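PDB 2OWN: putative Oleoyl-[acyl-carrier protein] thioesterase, which probably hydrolyses the thioester bond of oleoyl- and related acyl-acyl carrier proteins, releasing the free fatty acid and the carrier protein. Local coordinates for residues B[166-169]-B[170-174]; B[183-186]-B[187-190]; B[43-46]-B[47-51]. All coordinates share one frame; numbering follows the deposited sequence.

Contact 1: residues B[166-169]-B[170-174]. With SO4 (sulfate ion), chain C.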
ATOM      1  N   TYR B 166     -15.292  -8.589  -1.635  1.00 35.71           N
ATOM      2  CA  TYR B 166     -14.397  -7.521  -1.140  1.00 35.27           C
ATOM      3  C   TYR B 166     -15.208  -6.234  -1.040  1.00 34.72           C
ATOM      4  O   TYR B 166     -16.037  -5.962  -1.917  1.00 35.14           O
ATOM      5  CB  TYR B 166     -13.192  -7.292  -2.042  1.00 34.76           C
ATOM      6  CG  TYR B 166     -12.274  -8.472  -2.160  1.00 36.02           C
ATOM      7  CD1 TYR B 166     -11.210  -8.648  -1.251  1.00 35.36           C
ATOM      8  CD2 TYR B 166     -12.452  -9.436  -3.176  1.00 33.13           C
ATOM      9  CE1 TYR B 166     -10.327  -9.765  -1.348  1.00 34.65           C
ATOM     10  CE2 TYR B 166     -11.569 -10.559  -3.287  1.00 31.71           C
ATOM     11  CZ  TYR B 166     -10.526 -10.712  -2.371  1.00 34.21           C
ATOM     12  OH  TYR B 166      -9.694 -11.783  -2.480  1.00 35.30           O
ATOM     13  N   HIS B 167     -14.969  -5.471   0.023  1.00 35.27           N
ATOM     14  CA  HIS B 167     -15.623  -4.184   0.273  1.00 36.18           C
ATOM     15  C   HIS B 167     -14.613  -3.102  -0.094  1.00 34.63           C
ATOM     16  O   HIS B 167     -13.417  -3.237   0.222  1.00 34.99           O
ATOM     17  CB  HIS B 167     -16.062  -4.077   1.725  1.00 37.59           C
ATOM     18  CG  HIS B 167     -17.068  -5.113   2.116  1.00 42.77           C
ATOM     19  ND1 HIS B 167     -16.710  -6.383   2.512  1.00 46.46           N
ATOM     20  CD2 HIS B 167     -18.420  -5.070   2.162  1.00 47.27           C
ATOM     21  CE1 HIS B 167     -17.800  -7.079   2.786  1.00 50.68           C
ATOM     22  NE2 HIS B 167     -18.851  -6.303   2.582  1.00 48.65           N
ATOM     23  N   VAL B 168     -15.090  -2.043  -0.761  1.00 33.79           N
ATOM     24  CA  VAL B 168     -14.250  -0.912  -1.184  1.00 32.34           C
ATOM     25  C   VAL B 168     -14.022  -0.058   0.073  1.00 31.81           C
ATOM     26  O   VAL B 168     -14.990   0.376   0.701  1.00 31.31           O
ATOM     27  CB  VAL B 168     -14.881  -0.077  -2.322  1.00 33.63           C
ATOM     28  CG1 VAL B 168     -13.967   1.078  -2.747  1.00 31.24           C
ATOM     29  CG2 VAL B 168     -15.166  -0.963  -3.513  1.00 31.78           C
ATOM     30  N   ARG B 169     -12.753   0.154   0.420  1.00 30.50           N
ATOM     31  CA  ARG B 169     -12.340   0.918   1.614  1.00 31.21           C
ATOM     32  C   ARG B 169     -12.086   2.380   1.332  1.00 31.76           C
ATOM     33  O   ARG B 169     -11.955   2.776   0.172  1.00 32.01           O
ATOM     34  CB  ARG B 169     -11.058   0.342   2.192  1.00 31.66           C
ATOM     35  CG  ARG B 169     -11.217  -1.041   2.663  1.00 31.64           C
ATOM     36  CD  ARG B 169      -9.903  -1.617   3.000  1.00 38.15           C
ATOM     37  NE  ARG B 169     -10.105  -2.998   3.374  1.00 33.97           N
ATOM     38  CZ  ARG B 169      -9.171  -3.942   3.415  1.00 34.90           C
ATOM     39  NH1 ARG B 169      -7.889  -3.721   3.118  1.00 43.12           N
ATOM     40  NH2 ARG B 169      -9.560  -5.160   3.756  1.00 40.50           N
ATOM     41  N   PHE B 170     -11.991   3.162   2.418  1.00 32.62           N
ATOM     42  CA  PHE B 170     -11.706   4.601   2.355  1.00 32.12           C
ATOM     43  C   PHE B 170     -10.344   4.832   1.671  1.00 33.57           C
ATOM     44  O   PHE B 170     -10.304   5.608   0.715  1.00 34.54           O
ATOM     45  CB  PHE B 170     -11.764   5.272   3.736  1.00 32.10           C
ATOM     46  CG  PHE B 170     -11.506   6.745   3.696  1.00 28.94           C
ATOM     47  CD1 PHE B 170     -12.511   7.625   3.252  1.00 31.14           C
ATOM     48  CD2 PHE B 170     -10.256   7.272   4.094  1.00 31.32           C
ATOM     49  CE1 PHE B 170     -12.283   9.023   3.198  1.00 27.98           C
ATOM     50  CE2 PHE B 170     -10.004   8.669   4.052  1.00 30.70           C
ATOM     51  CZ  PHE B 170     -11.022   9.553   3.603  1.00 31.22           C
ATOM     52  N   PHE B 171      -9.298   4.091   2.084  1.00 34.73           N
ATOM     53  CA  PHE B 171      -7.948   4.229   1.467  1.00 37.01           C
ATOM     54  C   PHE B 171      -7.841   3.766  -0.009  1.00 37.73           C
ATOM     55  O   PHE B 171      -6.823   4.065  -0.635  1.00 38.59           O
ATOM     56  CB  PHE B 171      -6.793   3.623   2.313  1.00 37.65           C
ATOM     57  CG  PHE B 171      -6.682   4.155   3.744  1.00 37.74           C
ATOM     58  CD1 PHE B 171      -6.977   5.507   4.091  1.00 36.70           C
ATOM     59  CD2 PHE B 171      -6.092   3.332   4.733  1.00 39.27           C
ATOM     60  CE1 PHE B 171      -6.827   5.977   5.433  1.00 36.95           C
ATOM     61  CE2 PHE B 171      -5.912   3.790   6.074  1.00 39.92           C
ATOM     62  CZ  PHE B 171      -6.283   5.119   6.425  1.00 40.52           C
ATOM     63  N   ASP B 172      -8.839   3.041  -0.542  1.00 38.36           N
ATOM     64  CA  ASP B 172      -8.874   2.669  -1.975  1.00 40.05           C
ATOM     65  C   ASP B 172      -9.121   3.896  -2.894  1.00 42.94           C
ATOM     66  O   ASP B 172      -8.716   3.854  -4.059  1.00 43.74           O
ATOM     67  CB  ASP B 172      -9.920   1.580  -2.279  1.00 38.41           C
ATOM     68  CG  ASP B 172      -9.622   0.254  -1.593  1.00 35.18           C
ATOM     69  OD1 ASP B 172      -8.449  -0.117  -1.448  1.00 33.98           O
ATOM     70  OD2 ASP B 172     -10.580  -0.452  -1.249  1.00 33.40           O
ATOM     71  N   ILE B 173      -9.769   4.954  -2.373  1.00 45.73           N
ATOM     72  CA  ILE B 173     -10.060   6.201  -3.106  1.00 47.79           C
ATOM     73  C   ILE B 173      -8.811   7.090  -2.943  1.00 49.81           C
ATOM     74  O   ILE B 173      -8.604   7.647  -1.869  1.00 51.16           O
ATOM     75  CB  ILE B 173     -11.371   6.909  -2.627  1.00 47.68           C
ATOM     76  CG1 ILE B 173     -12.634   6.110  -3.001  1.00 49.41           C
ATOM     77  CG2 ILE B 173     -11.547   8.279  -3.288  1.00 46.87           C
ATOM     78  CD1 ILE B 173     -12.818   4.738  -2.371  1.00 50.47           C
ATOM     79  N   ASP B 174      -8.004   7.222  -4.004  1.00 52.17           N
ATOM     80  CA  ASP B 174      -6.741   8.029  -3.981  1.00 53.67           C
ATOM     81  C   ASP B 174      -7.045   9.569  -4.146  1.00 54.76           C
ATOM     82  O   ASP B 174      -8.223   9.930  -4.337  1.00 54.94           O
ATOM     83  CB  ASP B 174      -5.698   7.411  -4.973  1.00 55.63           C
ATOM     84  CG  ASP B 174      -5.973   7.724  -6.440  1.00 60.28           C
ATOM     85  OD1 ASP B 174      -7.150   7.780  -6.841  1.00 66.90           O
ATOM     86  OD2 ASP B 174      -4.993   7.859  -7.205  1.00 66.92           O
TER
HETATM   87  S   SO4 C 262     -12.902  -7.482   2.936  1.00 52.00           S
HETATM   88  O1  SO4 C 262     -12.997  -6.482   1.894  1.00 45.30           O
HETATM   89  O2  SO4 C 262     -12.693  -8.802   2.346  1.00 57.74           O
HETATM   90  O3  SO4 C 262     -11.799  -7.230   3.819  1.00 45.91           O
HETATM   91  O4  SO4 C 262     -14.143  -7.473   3.710  1.00 59.05           O
HETATM   92  O   HOH W   1     -10.911  -2.890  -0.555  1.00 24.31           O

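Contact 2: residues B[183-186]-B[187-190]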
ATOM      1  N   HIS B 183      -5.516  -0.907  -6.953  1.00 32.23           N
ATOM      2  CA  HIS B 183      -6.140  -1.701  -5.865  1.00 33.17           C
ATOM      3  C   HIS B 183      -6.993  -2.881  -6.322  1.00 33.31           C
ATOM      4  O   HIS B 183      -7.247  -3.768  -5.504  1.00 33.29           O
ATOM      5  CB  HIS B 183      -6.901  -0.829  -4.845  1.00 34.91           C
ATOM      6  CG  HIS B 183      -5.989   0.012  -4.008  1.00 33.90           C
ATOM      7  ND1 HIS B 183      -5.050  -0.545  -3.165  1.00 42.45           N
ATOM      8  CD2 HIS B 183      -5.880   1.350  -3.864  1.00 36.95           C
ATOM      9  CE1 HIS B 183      -4.389   0.422  -2.552  1.00 44.56           C
ATOM     10  NE2 HIS B 183      -4.878   1.581  -2.956  1.00 37.40           N
ATOM     11  N   TYR B 184      -7.437  -2.894  -7.594  1.00 31.78           N
ATOM     12  CA  TYR B 184      -8.168  -4.045  -8.175  1.00 32.23           C
ATOM     13  C   TYR B 184      -7.277  -5.307  -8.082  1.00 31.63           C
ATOM     14  O   TYR B 184      -7.812  -6.380  -7.818  1.00 31.32           O
ATOM     15  CB  TYR B 184      -8.601  -3.815  -9.627  1.00 33.49           C
ATOM     16  CG  TYR B 184      -9.773  -2.874  -9.898  1.00 33.15           C
ATOM     17  CD1 TYR B 184      -9.743  -1.510  -9.531  1.00 38.70           C
ATOM     18  CD2 TYR B 184     -10.887  -3.318 -10.654  1.00 39.05           C
ATOM     19  CE1 TYR B 184     -10.831  -0.619  -9.847  1.00 38.83           C
ATOM     20  CE2 TYR B 184     -11.979  -2.436 -10.973  1.00 38.81           C
ATOM     21  CZ  TYR B 184     -11.934  -1.093 -10.568  1.00 35.41           C
ATOM     22  OH  TYR B 184     -12.975  -0.252 -10.866  1.00 35.43           O
ATOM     23  N   PHE B 185      -5.947  -5.157  -8.272  1.00 31.90           N
ATOM     24  CA  PHE B 185      -4.965  -6.272  -8.123  1.00 33.10           C
ATOM     25  C   PHE B 185      -4.925  -6.889  -6.722  1.00 33.28           C
ATOM     26  O   PHE B 185      -4.572  -8.069  -6.596  1.00 32.06           O
ATOM     27  CB  PHE B 185      -3.557  -5.896  -8.614  1.00 35.26           C
ATOM     28  CG  PHE B 185      -3.479  -5.741 -10.097  1.00 37.07           C
ATOM     29  CD1 PHE B 185      -3.404  -6.896 -10.908  1.00 45.17           C
ATOM     30  CD2 PHE B 185      -3.485  -4.478 -10.704  1.00 40.33           C
ATOM     31  CE1 PHE B 185      -3.336  -6.796 -12.323  1.00 44.65           C
ATOM     32  CE2 PHE B 185      -3.405  -4.359 -12.127  1.00 45.09           C
ATOM     33  CZ  PHE B 185      -3.340  -5.521 -12.934  1.00 44.04           C
ATOM     34  N   ASP B 186      -5.259  -6.096  -5.687  1.00 33.33           N
ATOM     35  CA  ASP B 186      -5.373  -6.589  -4.297  1.00 33.05           C
ATOM     36  C   ASP B 186      -6.468  -7.658  -4.235  1.00 31.45           C
ATOM     37  O   ASP B 186      -6.258  -8.692  -3.625  1.00 31.29           O
ATOM     38  CB  ASP B 186      -5.778  -5.506  -3.267  1.00 33.72           C
ATOM     39  CG  ASP B 186      -4.807  -4.313  -3.191  1.00 36.96           C
ATOM     40  OD1 ASP B 186      -3.631  -4.424  -3.583  1.00 37.26           O
ATOM     41  OD2 ASP B 186      -5.246  -3.250  -2.703  1.00 42.08           O
ATOM     42  N   TRP B 187      -7.600  -7.401  -4.909  1.00 29.42           N
ATOM     43  CA  TRP B 187      -8.762  -8.311  -4.935  1.00 30.87           C
ATOM     44  C   TRP B 187      -8.504  -9.498  -5.858  1.00 31.62           C
ATOM     45  O   TRP B 187      -8.762 -10.634  -5.464  1.00 33.97           O
ATOM     46  CB  TRP B 187     -10.075  -7.604  -5.358  1.00 31.46           C
ATOM     47  CG  TRP B 187     -10.308  -6.287  -4.688  1.00 30.51           C
ATOM     48  CD1 TRP B 187     -10.024  -5.978  -3.395  1.00 32.50           C
ATOM     49  CD2 TRP B 187     -10.940  -5.139  -5.252  1.00 30.48           C
ATOM     50  NE1 TRP B 187     -10.376  -4.693  -3.130  1.00 32.81           N
ATOM     51  CE2 TRP B 187     -10.956  -4.142  -4.242  1.00 33.24           C
ATOM     52  CE3 TRP B 187     -11.488  -4.843  -6.522  1.00 31.47           C
ATOM     53  CZ2 TRP B 187     -11.496  -2.843  -4.457  1.00 34.40           C
ATOM     54  CZ3 TRP B 187     -12.033  -3.545  -6.751  1.00 32.17           C
ATOM     55  CH2 TRP B 187     -12.030  -2.563  -5.709  1.00 32.73           C
ATOM     56  N   LEU B 188      -8.020  -9.210  -7.078  1.00 31.69           N
ATOM     57  CA  LEU B 188      -7.702 -10.218  -8.125  1.00 31.64           C
ATOM     58  C   LEU B 188      -6.715 -11.288  -7.668  1.00 31.92           C
ATOM     59  O   LEU B 188      -7.015 -12.479  -7.752  1.00 29.79           O
ATOM     60  CB  LEU B 188      -7.144  -9.540  -9.393  1.00 31.62           C
ATOM     61  CG  LEU B 188      -8.099  -8.649 -10.205  1.00 32.35           C
ATOM     62  CD1 LEU B 188      -7.347  -7.672 -11.128  1.00 31.12           C
ATOM     63  CD2 LEU B 188      -9.092  -9.496 -10.991  1.00 30.33           C
ATOM     64  N   VAL B 189      -5.564 -10.839  -7.156  1.00 33.65           N
ATOM     65  CA  VAL B 189      -4.487 -11.736  -6.683  1.00 33.62           C
ATOM     66  C   VAL B 189      -4.902 -12.481  -5.408  1.00 33.46           C
ATOM     67  O   VAL B 189      -4.665 -13.688  -5.330  1.00 33.13           O
ATOM     68  CB  VAL B 189      -3.119 -10.999  -6.533  1.00 33.64           C
ATOM     69  CG1 VAL B 189      -2.030 -11.946  -6.027  1.00 34.62           C
ATOM     70  CG2 VAL B 189      -2.716 -10.396  -7.885  1.00 31.22           C
ATOM     71  N   ASP B 190      -5.512 -11.772  -4.440  1.00 35.08           N
ATOM     72  CA  ASP B 190      -5.989 -12.395  -3.177  1.00 33.63           C
ATOM     73  C   ASP B 190      -7.105 -13.453  -3.392  1.00 33.13           C
ATOM     74  O   ASP B 190      -7.299 -14.290  -2.504  1.00 34.63           O
ATOM     75  CB  ASP B 190      -6.437 -11.364  -2.135  1.00 33.54           C
ATOM     76  CG  ASP B 190      -6.775 -11.997  -0.799  1.00 36.10           C
ATOM     77  OD1 ASP B 190      -5.865 -12.623  -0.207  1.00 35.60           O
ATOM     78  OD2 ASP B 190      -7.963 -11.952  -0.420  1.00 32.79           O
TER

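Contact 3: residues B[43-46]-B[47-51]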
ATOM      1  N   GLU B  43       2.310  10.458 -14.152  1.00 34.29           N
ATOM      2  CA  GLU B  43       1.851  11.723 -13.503  1.00 35.30           C
ATOM      3  C   GLU B  43       2.986  12.763 -13.390  1.00 33.07           C
ATOM      4  O   GLU B  43       2.726  13.949 -13.573  1.00 31.85           O
ATOM      5  CB  GLU B  43       1.157  11.492 -12.142  1.00 35.81           C
ATOM      6  CG  GLU B  43      -0.215  10.776 -12.265  1.00 40.14           C
ATOM      7  CD  GLU B  43      -0.967  10.572 -10.935  1.00 41.48           C
ATOM      8  OE1 GLU B  43      -0.651  11.229  -9.908  1.00 50.99           O
ATOM      9  OE2 GLU B  43      -1.917   9.753 -10.930  1.00 51.99           O
ATOM     10  N   ASP B  44       4.217  12.305 -13.129  1.00 30.97           N
ATOM     11  CA  ASP B  44       5.411  13.184 -13.044  1.00 30.10           C
ATOM     12  C   ASP B  44       5.854  13.732 -14.391  1.00 28.74           C
ATOM     13  O   ASP B  44       6.373  14.843 -14.428  1.00 27.03           O
ATOM     14  CB  ASP B  44       6.576  12.485 -12.340  1.00 29.41           C
ATOM     15  CG  ASP B  44       6.266  12.161 -10.901  1.00 33.12           C
ATOM     16  OD1 ASP B  44       5.328  12.749 -10.307  1.00 34.68           O
ATOM     17  OD2 ASP B  44       6.946  11.289 -10.351  1.00 31.38           O
ATOM     18  N   GLN B  45       5.711  12.934 -15.464  1.00 29.21           N
ATOM     19  CA  GLN B  45       5.988  13.387 -16.844  1.00 29.65           C
ATOM     20  C   GLN B  45       4.975  14.502 -17.156  1.00 29.87           C
ATOM     21  O   GLN B  45       5.366  15.587 -17.600  1.00 30.69           O
ATOM     22  CB  GLN B  45       5.849  12.256 -17.889  1.00 30.20           C
ATOM     23  CG  GLN B  45       6.162  12.696 -19.353  1.00 27.89           C
ATOM     24  CD  GLN B  45       6.086  11.583 -20.402  1.00 30.98           C
ATOM     25  OE1 GLN B  45       5.604  10.478 -20.143  1.00 24.97           O
ATOM     26  NE2 GLN B  45       6.550  11.895 -21.612  1.00 21.48           N
ATOM     27  N   SER B  46       3.694  14.210 -16.877  1.00 30.35           N
ATOM     28  CA  SER B  46       2.560  15.130 -17.083  1.00 31.93           C
ATOM     29  C   SER B  46       2.684  16.430 -16.255  1.00 32.59           C
ATOM     30  O   SER B  46       2.399  17.500 -16.790  1.00 32.08           O
ATOM     31  CB  SER B  46       1.220  14.414 -16.829  1.00 31.43           C
ATOM     32  OG  SER B  46       1.151  13.216 -17.579  1.00 30.54           O
ATOM     33  N   ASP B  47       3.133  16.332 -14.990  1.00 33.52           N
ATOM     34  CA  ASP B  47       3.363  17.522 -14.117  1.00 33.62           C
ATOM     35  C   ASP B  47       4.523  18.391 -14.642  1.00 33.19           C
ATOM     36  O   ASP B  47       4.388  19.623 -14.669  1.00 33.46           O
ATOM     37  CB  ASP B  47       3.638  17.156 -12.638  1.00 34.46           C
ATOM     38  CG  ASP B  47       2.419  16.579 -11.898  1.00 37.92           C
ATOM     39  OD1 ASP B  47       1.252  16.748 -12.320  1.00 43.54           O
ATOM     40  OD2 ASP B  47       2.649  15.952 -10.843  1.00 35.86           O
ATOM     41  N   ALA B  48       5.637  17.752 -15.040  1.00 32.85           N
ATOM     42  CA  ALA B  48       6.835  18.448 -15.608  1.00 33.26           C
ATOM     43  C   ALA B  48       6.527  19.261 -16.881  1.00 33.85           C
ATOM     44  O   ALA B  48       7.088  20.344 -17.062  1.00 33.99           O
ATOM     45  CB  ALA B  48       7.976  17.466 -15.879  1.00 33.90           C
ATOM     46  N   LEU B  49       5.637  18.730 -17.730  1.00 34.21           N
ATOM     47  CA  LEU B  49       5.168  19.397 -18.976  1.00 35.98           C
ATOM     48  C   LEU B  49       4.029  20.432 -18.767  1.00 36.22           C
ATOM     49  O   LEU B  49       3.635  21.091 -19.736  1.00 37.40           O
ATOM     50  CB  LEU B  49       4.691  18.340 -19.997  1.00 35.28           C
ATOM     51  CG  LEU B  49       5.724  17.326 -20.492  1.00 35.24           C
ATOM     52  CD1 LEU B  49       5.051  16.154 -21.222  1.00 32.29           C
ATOM     53  CD2 LEU B  49       6.774  18.009 -21.368  1.00 36.58           C
ATOM     54  N   GLY B  50       3.521  20.579 -17.532  1.00 37.06           N
ATOM     55  CA  GLY B  50       2.418  21.483 -17.190  1.00 37.29           C
ATOM     56  C   GLY B  50       1.040  20.826 -17.134  1.00 37.53           C
ATOM     57  O   GLY B  50       0.121  21.443 -16.613  1.00 37.85           O
ATOM     58  N   LEU B  51       0.899  19.583 -17.622  1.00 38.56           N
ATOM     59  CA  LEU B  51      -0.377  18.825 -17.647  1.00 38.67           C
ATOM     60  C   LEU B  51      -0.733  18.192 -16.278  1.00 40.17           C
ATOM     61  O   LEU B  51      -0.774  16.965 -16.128  1.00 39.27           O
ATOM     62  CB  LEU B  51      -0.336  17.753 -18.766  1.00 38.73           C
ATOM     63  CG  LEU B  51      -0.098  18.218 -20.205  1.00 36.83           C
ATOM     64  CD1 LEU B  51       0.187  17.026 -21.111  1.00 37.51           C
ATOM     65  CD2 LEU B  51      -1.280  19.026 -20.711  1.00 36.13           C
TER
HETATM   66  O   HOH W   2       5.458  15.424  -9.931  1.00 41.66           O

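Contact 1: residues B[166-169]-B[170-174]
Next to Arg169, Phe170 begins a short turn of helical conformation just after strand 162-167, folding Asp172 back on Arg169. Phe171 CE1 lies at the edge of the Phe170 ring, in that ring's plane; Phe171 in turn packs on Thr30 of the second subunit. Asp172 closes the turn. Its side chain points back, and Asp172 OD2 accepts the N-H of Arg169 at 2.8 Å, nearly straight at 164°, with the donor standing above the carboxylate plane. In the other direction Asp172 N reaches Arg169 O at 3.2 Å. Aspartate suits this place because its short arm (CG beside its own backbone N, chi1 -64°) spans just three residues. Water 1 gives a further bond to Asp172 OD2 at 2.6 Å while also bonding the carbonyl of His167. Replacing Asp172 by alanine removes the carboxylate, and Arg169 N and the water would probably lose their shared acceptor, leaving the turn less firmly held. Ile173 follows with a branched apolar chain that crosses the side chain of Val168 at about a right angle, Ile173 CD1 lying 3.9 Å from Val168 CG1; Ile173 CD1 also lies 3.3 Å from Arg169 O. The strand end and the residue after next bind a sulfate: the backbone N of His167 points straight at sulfate O1 (2.9 Å, 177°), His167 ND1 donates to sulfate O4 at 3.0 Å with the sulfur in the ring plane, and the extended Arg169 adds a weak bond from NH2 to O3. His167 N of the second subunit binds the same ion. Backbone N-H groups of two subunits, with the imidazole and guanidinium of this one, converge on the ion, consistent with an interface pocket suited to an anion, although this sulfate probably came from the crystallisation liquor.

Contact 2: residues B[183-186]-B[187-190]
Tyr184 and Trp187, one helical turn apart, make the aromatic part of the contact. Trp187 CZ3 sits over the centre of the tyrosine ring, 3.9 Å from Tyr184 CG, yet the two planes are inclined at 41°, so the pair is oblique and not a true stack. The indole also lies against the backbone: its face carries the carbonyl oxygen of His183, and Tyr184 CA makes an off-centre CH-pi contact, 4.3 Å from the centroid of the six-membered ring. With CG beside the backbone N (chi1 -46°), the Trp187 side chain folds back along the preceding turn, where so broad a group can cover it. Tyr166 stacks on the same indole.

Aliphatic contacts are fewer. Leu188 CD1 touches Phe185 CD1 at 4.0 Å, the two side chains meeting at a slant. Leu188 also packs on strands 233-241 and 246-256, while Phe185 and Val189 lean on helix 31-48. Packed against antiparallel strands, this helix, here short, probably corresponds to the central helix of the hotdog fold in the C-terminal half.

Backbone bonds from each residue to the fourth one before it supply the regular helical framework: Leu188 N to Tyr184 O at 2.9 Å, Val189 N to Phe185 O at 3.0 Å and Asp190 N to Asp186 O at 3.3 Å.

Charged and polar side chains gather on another side. His183 ND1 donates to Asp186 OD2 at 2.8 Å; ND1 comes from the syn side, somewhat out of the carboxylate plane, while OD2 lies nearly in the imidazole plane, and this fixes the rotation of the ring. Asp186 OD1 is held by Thr32. Asp190, buried like Asp186, has both oxygens engaged, OD2 by the hydroxyl of Tyr166 and OD1 by Phe170 N of the second subunit.

Contact 3: residues B[43-46]-B[47-51]
The carboxylates of Asp44 and Asp47 face a common water, with Asp44 OD1 and Asp47 OD2 4.2 Å apart. Water 2 bridges them, donating to Asp44 OD1 at 2.7 Å and to Asp47 OD2 at 3.0 Å, which probably eases the repulsion between like charges; Arg17 of the second subunit makes a salt bridge to Asp44 as well. Over the flat of the Asp47 carboxylate lies the carbonyl oxygen of Glu43, 3.1 Å from Asp47 CG. The amide of Gln45 is held at its tip by weak bonds to Ser10 O and Arg98, while its stem runs alongside Leu49, with Gln45 CG 4.1 Å from Leu49 CD1: a long amide can offer methylenes to a leucine and still reach polar partners.

Ser46 CB packs on Leu51 CB at 4.2 Å, and serine suits the place through its hydroxyl, which bonds Tyr138 OH and Ser42 O. The backbone keeps helical bonding through Leu49 N to Gln45 O, until Gly50 turns the chain with phi 97°, an angle at which a side chain would strike the carbonyl oxygen before it. Gly50 N returns to Asp47 O at 3.1 Å, and Leu51 N comes to 2.7 Å from Ser46 O. This is a Schellman motif, ending the long helix 31-48 of the N-terminal hotdog domain.

From the N terminus the chain first reaches contact 3, at the C-terminal end of helix 31-48 in the N-terminal hotdog half. It then runs through the strands of that half before entering the C-terminal half, where contact 1 forms the turn leaving strand 162-167 and contact 2 the first turns of helix 184-191. Each is a local closure; they follow in series, and none encloses or crosses another. Contacts 1 and 2 are joined directly through the Tyr166–Asp190 pair and by Asp172 packing on His183, tying strand end to helix. Contact 3 touches neither: its centre is about 26 Å from that of contact 1, though their nearest atoms come within about 5 Å. All three reach the second subunit.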